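Local coordinates for protein porin (Rhodobacter blasticus, PDB 3PRN) that forms trimeric outer-membrane channels through which small hydrophilic solutes, up to about 0.6 kDa, diffuse passively, at residues Trp104-Phe107 with Gly108-Gln111; Ile244-Ala247 with Gly248-Thr251. The protein carries 1 engineered substitution. All coordinates share one frame; numbering follows the deposited sequence.

Interaction 1: Trp104-Phe107 with Gly108-Gln111. Engineered in segment 104-107: W104 (natural residue Ala).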
# COMPACT_ATOMS: atom_id res chain seq x y z
N TRP A 104 21.60 -9.88 8.59
CA TRP A 104 21.58 -11.32 8.46
C TRP A 104 22.22 -11.77 7.14
O TRP A 104 21.57 -12.38 6.29
CB TRP A 104 20.14 -12.02 8.52
CG TRP A 104 19.77 -11.45 9.88
CD1 TRP A 104 18.88 -10.49 10.15
CD2 TRP A 104 20.42 -11.83 11.08
NE1 TRP A 104 19.01 -10.21 11.56
CE2 TRP A 104 19.93 -11.00 12.08
CE3 TRP A 104 21.38 -12.80 11.41
CZ2 TRP A 104 20.40 -11.05 13.40
CZ3 TRP A 104 21.82 -12.86 12.76
CH2 TRP A 104 21.35 -12.02 13.70
N SER A 105 23.50 -11.47 6.98
CA SER A 105 24.21 -11.86 5.76
C SER A 105 25.40 -12.79 6.10
O SER A 105 25.93 -12.83 7.23
CB SER A 105 24.74 -10.63 5.03
OG SER A 105 25.72 -9.98 5.83
N SER A 106 25.79 -13.58 5.09
CA SER A 106 26.90 -14.51 5.23
C SER A 106 27.31 -15.00 3.83
O SER A 106 26.46 -15.48 3.07
CB SER A 106 26.49 -15.75 6.07
OG SER A 106 27.52 -16.74 6.07
N PHE A 107 28.63 -14.96 3.63
CA PHE A 107 29.19 -15.60 2.41
C PHE A 107 29.03 -17.12 2.53
O PHE A 107 29.07 -17.83 1.51
CB PHE A 107 30.67 -15.22 2.26
CG PHE A 107 30.86 -13.77 1.89
CD1 PHE A 107 30.42 -13.35 0.62
CD2 PHE A 107 31.48 -12.87 2.72
CE1 PHE A 107 30.59 -12.02 0.22
CE2 PHE A 107 31.65 -11.55 2.30
CZ PHE A 107 31.22 -11.13 1.05
N GLY A 108 28.81 -17.63 3.74
CA GLY A 108 28.64 -19.07 3.92
C GLY A 108 27.25 -19.57 3.56
O GLY A 108 27.02 -20.80 3.64
N ASP A 109 26.32 -18.68 3.16
CA ASP A 109 25.01 -19.12 2.67
C ASP A 109 25.25 -19.76 1.28
O ASP A 109 26.27 -19.44 0.62
CB ASP A 109 24.14 -17.88 2.47
CG ASP A 109 23.46 -17.39 3.74
OD1 ASP A 109 23.51 -18.03 4.82
OD2 ASP A 109 22.83 -16.30 3.65
N ALA A 110 24.40 -20.62 0.81
CA ALA A 110 24.51 -21.28 -0.47
C ALA A 110 24.74 -20.29 -1.61
O ALA A 110 24.04 -19.27 -1.72
CB ALA A 110 23.23 -22.05 -0.74
N GLN A 111 25.67 -20.61 -2.51
CA GLN A 111 25.92 -19.72 -3.65
C GLN A 111 25.25 -20.30 -4.91
O GLN A 111 25.91 -20.57 -5.92
CB GLN A 111 27.43 -19.63 -3.91
CG GLN A 111 28.21 -19.17 -2.70
CD GLN A 111 27.95 -17.71 -2.39
OE1 GLN A 111 28.20 -16.86 -3.24
NE2 GLN A 111 27.44 -17.36 -1.23
O HOH W 1 23.80 -13.50 2.81
O HOH W 2 26.26 -14.97 0.01

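Interaction 2: Ile244-Ala247 with Gly248-Thr251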
# COMPACT_ATOMS: atom_id res chain seq x y z
N ILE A 244 34.53 -22.69 -1.26
CA ILE A 244 33.87 -23.14 -2.47
C ILE A 244 34.92 -23.81 -3.36
O ILE A 244 36.13 -23.58 -3.14
CB ILE A 244 33.16 -21.99 -3.21
CG1 ILE A 244 34.09 -20.82 -3.56
CG2 ILE A 244 32.02 -21.45 -2.28
CD1 ILE A 244 33.46 -19.73 -4.40
N ASP A 245 34.51 -24.59 -4.32
CA ASP A 245 35.36 -25.24 -5.28
C ASP A 245 35.88 -24.32 -6.38
O ASP A 245 36.81 -24.79 -7.09
CB ASP A 245 34.64 -26.39 -6.05
CG ASP A 245 34.62 -27.66 -5.24
OD1 ASP A 245 35.42 -27.87 -4.30
OD2 ASP A 245 33.73 -28.52 -5.52
N ARG A 246 35.33 -23.16 -6.65
CA ARG A 246 35.86 -22.34 -7.75
C ARG A 246 37.38 -22.16 -7.62
O ARG A 246 37.97 -21.78 -6.62
CB ARG A 246 35.17 -21.02 -7.86
CG ARG A 246 35.35 -20.16 -9.08
CD ARG A 246 34.51 -18.88 -8.90
NE ARG A 246 35.15 -17.95 -8.02
CZ ARG A 246 34.68 -17.08 -7.12
NH1 ARG A 246 33.36 -17.02 -6.89
NH2 ARG A 246 35.58 -16.31 -6.46
N ALA A 247 38.03 -22.34 -8.78
CA ALA A 247 39.47 -22.22 -8.90
C ALA A 247 39.93 -20.85 -8.42
O ALA A 247 39.45 -19.81 -8.89
CB ALA A 247 39.85 -22.24 -10.43
N GLY A 248 40.85 -20.87 -7.48
CA GLY A 248 41.50 -19.64 -7.01
C GLY A 248 40.73 -18.87 -5.95
O GLY A 248 41.22 -17.82 -5.48
N ALA A 249 39.54 -19.36 -5.57
CA ALA A 249 38.78 -18.61 -4.54
C ALA A 249 39.49 -18.55 -3.21
O ALA A 249 40.15 -19.46 -2.77
CB ALA A 249 37.42 -19.29 -4.39
N ASP A 250 39.33 -17.47 -2.45
CA ASP A 250 39.80 -17.34 -1.08
C ASP A 250 38.81 -18.06 -0.15
O ASP A 250 37.66 -18.30 -0.48
CB ASP A 250 39.75 -15.86 -0.66
CG ASP A 250 40.73 -15.05 -1.53
OD1 ASP A 250 41.89 -15.51 -1.67
OD2 ASP A 250 40.36 -14.00 -2.06
N THR A 251 39.26 -18.35 1.06
CA THR A 251 38.35 -18.85 2.10
C THR A 251 37.57 -17.65 2.63
O THR A 251 38.16 -16.59 2.90
CB THR A 251 39.18 -19.47 3.26
OG1 THR A 251 39.80 -20.64 2.69
CG2 THR A 251 38.29 -19.97 4.39
O HOH W 3 37.09 -21.04 -1.05

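Interaction 1: Trp104-Phe107 with Gly108-Gln111
S106 meets G108 and D109 where the chain reverses. Its hydroxyl OG accepts from G108 N at 2.8 Å along a bent path (136° at the hydrogen); OG lies anti to the backbone N of S106 (chi1 173°), which brings it beside the following amides. S106 O accepts a hydrogen bond from D109 N at 3.2 Å, which closes a type I beta turn. A side chain on G108 would crowd S106 OG, so glycine suits this buried place. The turn belongs to the long loop that porins fold into the barrel to narrow the pore at the eyelet, where W104, an engineered replacement of alanine, turns its indole away from the turn. Beyond the turn, Q111 bends back so that NE2 reaches D109 O at 3.0 Å, nearly in its own amide plane, and its second N-H points to water 2, which also bonds S106 O. A leucine in place of Q111 would probably leave water 2 without its amide donor and D109 O with Q223 alone among these side chains. Water 1 joins S106 N to D109 OD2. Further out, S98 bonds S106 OG, and E99 crowds D109 OD2 with like charge, which may favour protonation of one acid.

Interaction 2: Ile244-Ala247 with Gly248-Thr251
The guanidinium of R246 has I244 CD1 over one face, 3.7 Å above the plane and displaced toward the rim, while the methyl of A249 approaches obliquely, its CB 4.1 Å from R246 NH2. The flat cation thus rests on aliphatic carbon, as the long arginine chain allows: CG leaves anti to the backbone N (chi1 -167°), and a bend at chi3 lays the end group back over I244. Beneath it I244 and A249 pack directly, with I244 CG1 3.8 Å from A249 CB. A small methyl suits this spot, since A249 CB also lies 3.4 Å from R246 O. That same oxygen accepts from A249 N at 3.1 Å in an almost straight bond (166°), the donor standing above the carbonyl plane. Between them come A247 and G248, the latter with a positive phi of 83°; any side chain there would collide with A247 O, so glycine is the natural occupant. R246 and D250 carry opposite charges but do not pair. Water 3 accepts a hydrogen bond from I244 N and lies beside D250 O. I244 also leans on A220 and F275, and T251 OG1 bonds D243. A crystal neighbour touches R246, A247, G248 and D250, so their conformation may owe something to the lattice. R246 to A249 form a type II beta turn, with glycine at its third position, in the connection between antiparallel barrel strands 235-244 and 252-262.

How the interactions relate
Along the chain, interaction 1 closes well before interaction 2 opens, with their centres 15 Å apart and nearest atoms about 4 Å apart, without touching. Both lie in connections of the closed, sixteen-stranded antiparallel barrel. Residues 104-111 belong to the long excursion between strands 78-83 and 131-138, whereas 244-251 bridge the neighbouring strands 235-244 and 252-262. The inward-folded loop rests against that very pair: S106 touches Y240, and F107 meets A252, just past the second turn. Q111 and I244 also both touch A220. One turn therefore lies within the barrel, against the inner face of its wall, in the loop that, as in other porins, narrows the channel; the other lies at the barrel rim, farther from the centre of the chain.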